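Local structure of LysR family transcriptional regulator (5FHK) at residues I9-P14 and I38-E43; L80-E85 and V167-D172. The protein is the regulatory domain of AphB, a LysR-type virulence gene regulator that probably acts as a sequence-specific DNA-binding transcription factor in its full-length form. All coordinates share one frame; numbering follows the deposited sequence.

Contact 1 of 2, residues I9-P14 and I38-E43; sequences IKISTP and IELTTE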
ATOM      1  N   ILE A   9     -15.374  15.699   0.332  1.00 23.90           N
ATOM      2  CA  ILE A   9     -14.105  16.345   0.003  1.00 25.89           C
ATOM      3  C   ILE A   9     -13.241  15.341  -0.746  1.00 27.15           C
ATOM      4  O   ILE A   9     -13.092  14.187  -0.317  1.00 28.38           O
ATOM      5  CB  ILE A   9     -13.386  16.847   1.265  1.00 29.32           C
ATOM      6  CG1 ILE A   9     -14.284  17.802   2.055  1.00 30.57           C
ATOM      7  CG2 ILE A   9     -12.071  17.525   0.914  1.00 29.33           C
ATOM      8  CD1 ILE A   9     -13.750  18.101   3.448  1.00 31.30           C
ATOM      9  N   LYS A  10     -12.677  15.779  -1.868  1.00 25.72           N
ATOM     10  CA  LYS A  10     -11.922  14.937  -2.779  1.00 29.11           C
ATOM     11  C   LYS A  10     -10.448  15.311  -2.626  1.00 28.57           C
ATOM     12  O   LYS A  10     -10.051  16.421  -2.994  1.00 33.72           O
ATOM     13  CB  LYS A  10     -12.426  15.157  -4.211  1.00 32.95           C
ATOM     14  CG  LYS A  10     -12.152  14.023  -5.233  1.00 37.44           C
ATOM     15  CD  LYS A  10     -12.695  14.412  -6.619  1.00 42.48           C
ATOM     16  CE  LYS A  10     -12.158  13.510  -7.748  1.00 46.34           C
ATOM     17  NZ  LYS A  10     -12.553  12.077  -7.575  1.00 47.63           N
ATOM     18  N   ILE A  11      -9.625  14.413  -2.073  1.00 21.01           N
ATOM     19  CA  ILE A  11      -8.228  14.767  -1.841  1.00 20.37           C
ATOM     20  C   ILE A  11      -7.310  13.753  -2.502  1.00 21.02           C
ATOM     21  O   ILE A  11      -7.650  12.577  -2.674  1.00 21.84           O
ATOM     22  CB  ILE A  11      -7.871  14.919  -0.337  1.00 26.63           C
ATOM     23  CG1 ILE A  11      -8.168  13.659   0.472  1.00 33.41           C
ATOM     24  CG2 ILE A  11      -8.606  16.084   0.280  1.00 28.88           C
ATOM     25  CD1 ILE A  11      -8.213  13.942   2.030  1.00 36.58           C
ATOM     26  N   SER A  12      -6.147  14.236  -2.925  1.00 25.37           N
ATOM     27  CA  SER A  12      -5.077  13.395  -3.456  1.00 27.15           C
ATOM     28  C   SER A  12      -3.877  13.460  -2.521  1.00 24.42           C
ATOM     29  O   SER A  12      -3.549  14.539  -2.013  1.00 20.02           O
ATOM     30  CB  SER A  12      -4.669  13.852  -4.854  1.00 29.29           C
ATOM     31  OG  SER A  12      -3.689  12.996  -5.403  1.00 28.39           O
ATOM     32  N   THR A  13      -3.222  12.315  -2.306  1.00 25.59           N
ATOM     33  CA  THR A  13      -2.098  12.154  -1.388  1.00 27.99           C
ATOM     34  C   THR A  13      -1.030  11.262  -2.019  1.00 27.43           C
ATOM     35  O   THR A  13      -1.349  10.426  -2.871  1.00 25.11           O
ATOM     36  CB  THR A  13      -2.540  11.525  -0.057  1.00 33.11           C
ATOM     37  OG1 THR A  13      -3.082  10.224  -0.325  1.00 35.47           O
ATOM     38  CG2 THR A  13      -3.595  12.395   0.638  1.00 33.25           C
ATOM     39  N   PRO A  14       0.242  11.415  -1.613  1.00 25.93           N
ATOM     40  CA  PRO A  14       1.337  10.665  -2.259  1.00 27.06           C
ATOM     41  C   PRO A  14       1.326   9.176  -1.930  1.00 25.60           C
ATOM     42  O   PRO A  14       1.003   8.763  -0.812  1.00 22.30           O
ATOM     43  CB  PRO A  14       2.603  11.328  -1.696  1.00 25.01           C
ATOM     44  CG  PRO A  14       2.170  11.970  -0.429  1.00 23.95           C
ATOM     45  CD  PRO A  14       0.760  12.436  -0.684  1.00 25.15           C
ATOM     46  N   ILE A  38     -15.132  11.917   3.054  1.00 19.12           N
ATOM     47  CA  ILE A  38     -13.852  12.036   2.357  1.00 22.49           C
ATOM     48  C   ILE A  38     -13.752  10.960   1.283  1.00 24.98           C
ATOM     49  O   ILE A  38     -14.075   9.796   1.533  1.00 29.84           O
ATOM     50  CB  ILE A  38     -12.660  11.896   3.324  1.00 22.87           C
ATOM     51  CG1 ILE A  38     -12.743  12.936   4.432  1.00 23.35           C
ATOM     52  CG2 ILE A  38     -11.333  11.977   2.545  1.00 22.33           C
ATOM     53  CD1 ILE A  38     -12.179  14.256   4.028  1.00 25.39           C
ATOM     54  N   GLU A  39     -13.299  11.351   0.094  1.00 20.50           N
ATOM     55  CA  GLU A  39     -12.844  10.422  -0.938  1.00 23.36           C
ATOM     56  C   GLU A  39     -11.361  10.686  -1.146  1.00 22.48           C
ATOM     57  O   GLU A  39     -10.972  11.828  -1.427  1.00 23.43           O
ATOM     58  CB  GLU A  39     -13.604  10.602  -2.266  1.00 26.52           C
ATOM     59  CG  GLU A  39     -14.960   9.878  -2.316  1.00 33.67           C
ATOM     60  CD  GLU A  39     -15.602   9.907  -3.705  1.00 44.90           C
ATOM     61  OE1 GLU A  39     -14.922  10.360  -4.663  1.00 49.12           O
ATOM     62  OE2 GLU A  39     -16.793   9.508  -3.833  1.00 48.92           O
ATOM     63  N   LEU A  40     -10.541   9.639  -1.009  1.00 19.99           N
ATOM     64  CA  LEU A  40      -9.086   9.754  -1.014  1.00 19.81           C
ATOM     65  C   LEU A  40      -8.472   8.904  -2.126  1.00 25.03           C
ATOM     66  O   LEU A  40      -8.796   7.718  -2.266  1.00 25.60           O
ATOM     67  CB  LEU A  40      -8.525   9.321   0.339  1.00 24.16           C
ATOM     68  CG  LEU A  40      -7.008   9.139   0.452  1.00 29.54           C
ATOM     69  CD1 LEU A  40      -6.319  10.413   0.027  1.00 30.90           C
ATOM     70  CD2 LEU A  40      -6.653   8.829   1.880  1.00 32.27           C
ATOM     71  N   THR A  41      -7.545   9.487  -2.884  1.00 26.73           N
ATOM     72  CA  THR A  41      -6.833   8.746  -3.922  1.00 30.09           C
ATOM     73  C   THR A  41      -5.324   8.893  -3.720  1.00 28.30           C
ATOM     74  O   THR A  41      -4.777   9.994  -3.850  1.00 27.87           O
ATOM     75  CB  THR A  41      -7.264   9.222  -5.311  1.00 33.02           C
ATOM     76  OG1 THR A  41      -8.701   9.238  -5.390  1.00 34.76           O
ATOM     77  CG2 THR A  41      -6.713   8.290  -6.397  1.00 35.65           C
ATOM     78  N   THR A  42      -4.646   7.789  -3.401  1.00 27.90           N
ATOM     79  CA  THR A  42      -3.187   7.797  -3.370  1.00 30.29           C
ATOM     80  C   THR A  42      -2.659   7.964  -4.795  1.00 34.30           C
ATOM     81  O   THR A  42      -3.154   7.326  -5.724  1.00 38.89           O
ATOM     82  CB  THR A  42      -2.642   6.504  -2.758  1.00 32.62           C
ATOM     83  OG1 THR A  42      -2.845   5.424  -3.670  1.00 36.39           O
ATOM     84  CG2 THR A  42      -3.348   6.155  -1.465  1.00 32.73           C
ATOM     85  N   GLU A  43      -1.650   8.820  -4.969  1.00 35.01           N
ATOM     86  CA  GLU A  43      -1.239   9.303  -6.286  1.00 37.23           C
ATOM     87  C   GLU A  43       0.279   9.265  -6.444  1.00 39.74           C
ATOM     88  O   GLU A  43       1.004   9.686  -5.542  1.00 38.77           O
ATOM     89  CB  GLU A  43      -1.742  10.743  -6.492  1.00 37.36           C
ATOM     90  CG  GLU A  43      -1.364  11.348  -7.814  1.00 42.46           C
ATOM     91  CD  GLU A  43      -1.640  10.399  -8.951  1.00 47.25           C
ATOM     92  OE1 GLU A  43      -0.691  10.108  -9.717  1.00 47.56           O
ATOM     93  OE2 GLU A  43      -2.810   9.944  -9.061  1.00 50.25           O
TER

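Contact 2 of 2, residues L80-E85 and V167-D172; sequences LVASPE and VRILPD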
ATOM      1  N   LEU A  80      19.673   4.681   3.321  1.00 22.71           N
ATOM      2  CA  LEU A  80      19.982   3.300   2.978  1.00 21.77           C
ATOM      3  C   LEU A  80      19.933   2.455   4.238  1.00 22.81           C
ATOM      4  O   LEU A  80      20.470   2.867   5.270  1.00 26.60           O
ATOM      5  CB  LEU A  80      21.361   3.222   2.331  1.00 20.79           C
ATOM      6  CG  LEU A  80      21.525   3.975   1.002  1.00 22.30           C
ATOM      7  CD1 LEU A  80      23.016   4.086   0.603  1.00 24.15           C
ATOM      8  CD2 LEU A  80      20.723   3.301  -0.103  1.00 22.80           C
ATOM      9  N   VAL A  81      19.264   1.294   4.164  1.00 17.86           N
ATOM     10  CA  VAL A  81      19.181   0.356   5.282  1.00 18.55           C
ATOM     11  C   VAL A  81      19.248  -1.091   4.792  1.00 19.00           C
ATOM     12  O   VAL A  81      19.103  -1.380   3.603  1.00 18.16           O
ATOM     13  CB  VAL A  81      17.902   0.540   6.145  1.00 16.63           C
ATOM     14  CG1 VAL A  81      17.909   1.888   6.828  1.00 19.29           C
ATOM     15  CG2 VAL A  81      16.610   0.379   5.293  1.00 15.54           C
ATOM     16  N   ALA A  82      19.494  -2.001   5.745  1.00 19.92           N
ATOM     17  CA  ALA A  82      19.474  -3.449   5.552  1.00 16.68           C
ATOM     18  C   ALA A  82      19.274  -4.101   6.922  1.00 21.22           C
ATOM     19  O   ALA A  82      19.544  -3.489   7.961  1.00 21.34           O
ATOM     20  CB  ALA A  82      20.767  -3.949   4.887  1.00 17.41           C
ATOM     21  N   SER A  83      18.813  -5.349   6.930  1.00 20.07           N
ATOM     22  CA  SER A  83      18.628  -6.023   8.218  1.00 22.00           C
ATOM     23  C   SER A  83      19.978  -6.404   8.836  1.00 23.16           C
ATOM     24  O   SER A  83      20.994  -6.449   8.149  1.00 26.67           O
ATOM     25  CB  SER A  83      17.748  -7.262   8.055  1.00 23.18           C
ATOM     26  OG  SER A  83      18.505  -8.364   7.594  1.00 25.44           O
ATOM     27  N   PRO A  84      20.030  -6.608  10.157  1.00 24.91           N
ATOM     28  CA  PRO A  84      21.276  -7.116  10.768  1.00 25.14           C
ATOM     29  C   PRO A  84      21.720  -8.445  10.189  1.00 28.50           C
ATOM     30  O   PRO A  84      22.925  -8.693  10.073  1.00 33.08           O
ATOM     31  CB  PRO A  84      20.909  -7.238  12.254  1.00 26.59           C
ATOM     32  CG  PRO A  84      19.860  -6.169  12.444  1.00 25.80           C
ATOM     33  CD  PRO A  84      19.071  -6.136  11.166  1.00 26.86           C
ATOM     34  N   GLU A  85      20.783  -9.309   9.801  1.00 27.16           N
ATOM     35  CA  GLU A  85      21.184 -10.582   9.217  1.00 28.42           C
ATOM     36  C   GLU A  85      21.930 -10.370   7.900  1.00 29.46           C
ATOM     37  O   GLU A  85      22.923 -11.049   7.629  1.00 29.06           O
ATOM     38  CB  GLU A  85      19.957 -11.477   9.021  1.00 31.17           C
ATOM     39  CG  GLU A  85      20.267 -12.872   8.477  1.00 37.90           C
ATOM     40  CD  GLU A  85      19.013 -13.625   8.013  1.00 42.05           C
ATOM     41  OE1 GLU A  85      18.012 -12.963   7.619  1.00 42.82           O
ATOM     42  OE2 GLU A  85      19.034 -14.884   8.056  1.00 40.41           O
ATOM     43  N   VAL A 167      19.154  -1.652   9.992  1.00 22.22           N
ATOM     44  CA  VAL A 167      20.364  -0.890  10.280  1.00 24.01           C
ATOM     45  C   VAL A 167      20.599   0.108   9.149  1.00 24.65           C
ATOM     46  O   VAL A 167      20.423  -0.226   7.972  1.00 16.52           O
ATOM     47  CB  VAL A 167      21.577  -1.834  10.424  1.00 26.44           C
ATOM     48  CG1 VAL A 167      22.871  -1.063  10.422  1.00 31.58           C
ATOM     49  CG2 VAL A 167      21.459  -2.689  11.688  1.00 25.09           C
ATOM     50  N   ARG A 168      21.061   1.305   9.495  1.00 23.85           N
ATOM     51  CA  ARG A 168      21.494   2.267   8.484  1.00 22.51           C
ATOM     52  C   ARG A 168      22.833   1.840   7.902  1.00 25.24           C
ATOM     53  O   ARG A 168      23.768   1.529   8.635  1.00 25.98           O
ATOM     54  CB  ARG A 168      21.614   3.660   9.103  1.00 24.77           C
ATOM     55  CG  ARG A 168      22.223   4.721   8.193  1.00 25.82           C
ATOM     56  CD  ARG A 168      21.175   5.704   7.788  1.00 27.30           C
ATOM     57  NE  ARG A 168      21.627   6.696   6.811  1.00 33.11           N
ATOM     58  CZ  ARG A 168      21.687   8.008   7.043  1.00 34.71           C
ATOM     59  NH1 ARG A 168      21.347   8.497   8.225  1.00 36.22           N
ATOM     60  NH2 ARG A 168      22.095   8.836   6.092  1.00 36.07           N
ATOM     61  N   ILE A 169      22.938   1.814   6.584  1.00 25.05           N
ATOM     62  CA  ILE A 169      24.229   1.526   5.994  1.00 26.44           C
ATOM     63  C   ILE A 169      24.654   2.747   5.192  1.00 26.53           C
ATOM     64  O   ILE A 169      23.816   3.485   4.670  1.00 28.57           O
ATOM     65  CB  ILE A 169      24.198   0.239   5.141  1.00 28.33           C
ATOM     66  CG1 ILE A 169      23.311   0.417   3.933  1.00 31.94           C
ATOM     67  CG2 ILE A 169      23.664  -0.919   5.958  1.00 24.22           C
ATOM     68  CD1 ILE A 169      23.975  -0.034   2.683  1.00 34.97           C
ATOM     69  N   LEU A 170      25.968   3.003   5.166  1.00 27.44           N
ATOM     70  CA  LEU A 170      26.570   4.164   4.510  1.00 28.19           C
ATOM     71  C   LEU A 170      26.019   5.431   5.152  1.00 31.79           C
ATOM     72  O   LEU A 170      25.409   6.270   4.477  1.00 32.53           O
ATOM     73  CB  LEU A 170      26.303   4.149   2.999  1.00 26.14           C
ATOM     74  CG  LEU A 170      27.114   3.201   2.120  1.00 26.27           C
ATOM     75  CD1 LEU A 170      26.462   3.056   0.740  1.00 23.20           C
ATOM     76  CD2 LEU A 170      28.559   3.709   1.979  1.00 28.66           C
ATOM     77  N   PRO A 171      26.194   5.601   6.464  1.00 34.93           N
ATOM     78  CA  PRO A 171      25.456   6.669   7.157  1.00 32.21           C
ATOM     79  C   PRO A 171      25.909   8.069   6.767  1.00 28.29           C
ATOM     80  O   PRO A 171      25.182   9.037   7.039  1.00 25.70           O
ATOM     81  CB  PRO A 171      25.721   6.383   8.644  1.00 32.55           C
ATOM     82  CG  PRO A 171      26.716   5.263   8.701  1.00 33.30           C
ATOM     83  CD  PRO A 171      27.236   5.009   7.319  1.00 34.56           C
ATOM     84  N   ASP A 172      27.068   8.203   6.129  1.00 28.56           N
ATOM     85  CA  ASP A 172      27.493   9.484   5.578  1.00 33.50           C
ATOM     86  C   ASP A 172      26.797   9.820   4.260  1.00 35.61           C
ATOM     87  O   ASP A 172      27.015  10.908   3.726  1.00 38.94           O
ATOM     88  CB  ASP A 172      29.017   9.491   5.386  1.00 38.34           C
ATOM     89  CG  ASP A 172      29.594  10.898   5.213  1.00 44.14           C
ATOM     90  OD1 ASP A 172      29.801  11.611   6.229  1.00 43.18           O
ATOM     91  OD2 ASP A 172      29.853  11.283   4.047  1.00 48.80           O
TER
HETATM   92  O   HOH W   1      22.365   5.982   3.890  1.00 24.19           O

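Contact 1 of 2, residues I9-P14 and I38-E43
With chi1 of 61°, T13 holds OG1 in the crowded position between its backbone N and carbonyl carbon, while L40 has CG anti to its backbone N (chi1 170°). The two side chains cross at about a right angle, and L40 CD1 packs against both branches of the threonine: it lies 3.3 Å from T13 OG1 and 3.4 Å from T13 CG2, tighter than usual for two carbons. I11 CG1 takes the same crowded position (chi1 57°), and its CD1 comes obliquely to within 3.7 Å of I38 CG2. I9 and I38 run side by side on this same face. On the face of K10 and S12, K10 NZ and E39 OE1 stand 4.1 Å apart, opposite charges beyond salt-bridge range that may still attract. Five backbone hydrogen bonds zip the parallel strands together in register; the shortest, E43 N to T13 O at 2.7 Å, is also the most bent. Strand 38-43 follows strand 9-14 through helix 18-32 in a beta-alpha-beta crossover. That helix packs on I11, T13 and I38, and T18 hydrogen-bonds T13 OG1; strand 56-60 flanks 9-14 on its other edge, and a strand of the second subunit continues the sheet beyond I38-L40.

Contact 2 of 2, residues L80-E85 and V167-D172
L80 and L170 lie side by side and point the same way, their CD1 methyls meeting at 3.6 Å. I169 meets L80 nearer the backbone: its CG1, in the crowded position between backbone N and carbonyl carbon, sits 3.8 Å from L80 CB. At the other end of the contact P84 and V167 cross obliquely, ring carbon CG against methyl CG2. R168 stays on the face of V81, and its side chain, with CG anti to the backbone N (chi1 173°), runs past L80 O. A bend at chi2 follows, and the guanidinium ends up with P171 O over one face, 3.2 Å above its plane and offset toward the rim, while a water lies in the plane at its edge. This water accepts from R168 NE and from L80 N and donates to I169 O, so one molecule ties both backbones to the arginine; NH2 is held by W173 O. Between the two segments, A82 and V167 form a hydrogen-bonded pair, with V167 N 2.8 Å from A82 O and the return bond from A82 N to V167 O at 3.0 Å, both in the carbonyl plane. I169 N instead meets L80 O at 3.0 Å from well above the plane of the L80 carbonyl. The arrangement is a short antiparallel edge pairing at the end of strand 68-82, just before S83 N-caps helix 84-87, within the periplasmic-binding-protein-like fold of LysR effector-binding domains.

Overall arrangement
Contact 1 and contact 2 sit on opposite sides of the chain's centre, 33 Å apart between centres and about 19 Å between nearest atoms, so neither touches the other. They follow one another along the chain, 9-14 and 38-43 coming first, and both reach the same branched mixed sheet: strand 56-60 pairs with 9-14 and with 178-185, which in turn pairs with 68-82. Contact 1 is a parallel pair at the subunit interface, whereas the two segments of contact 2 are touched by no other chain of the assembly. This separation fits the two-lobed layout of LysR effector-binding domains, in which a ligand, where there is one, usually binds between the lobes.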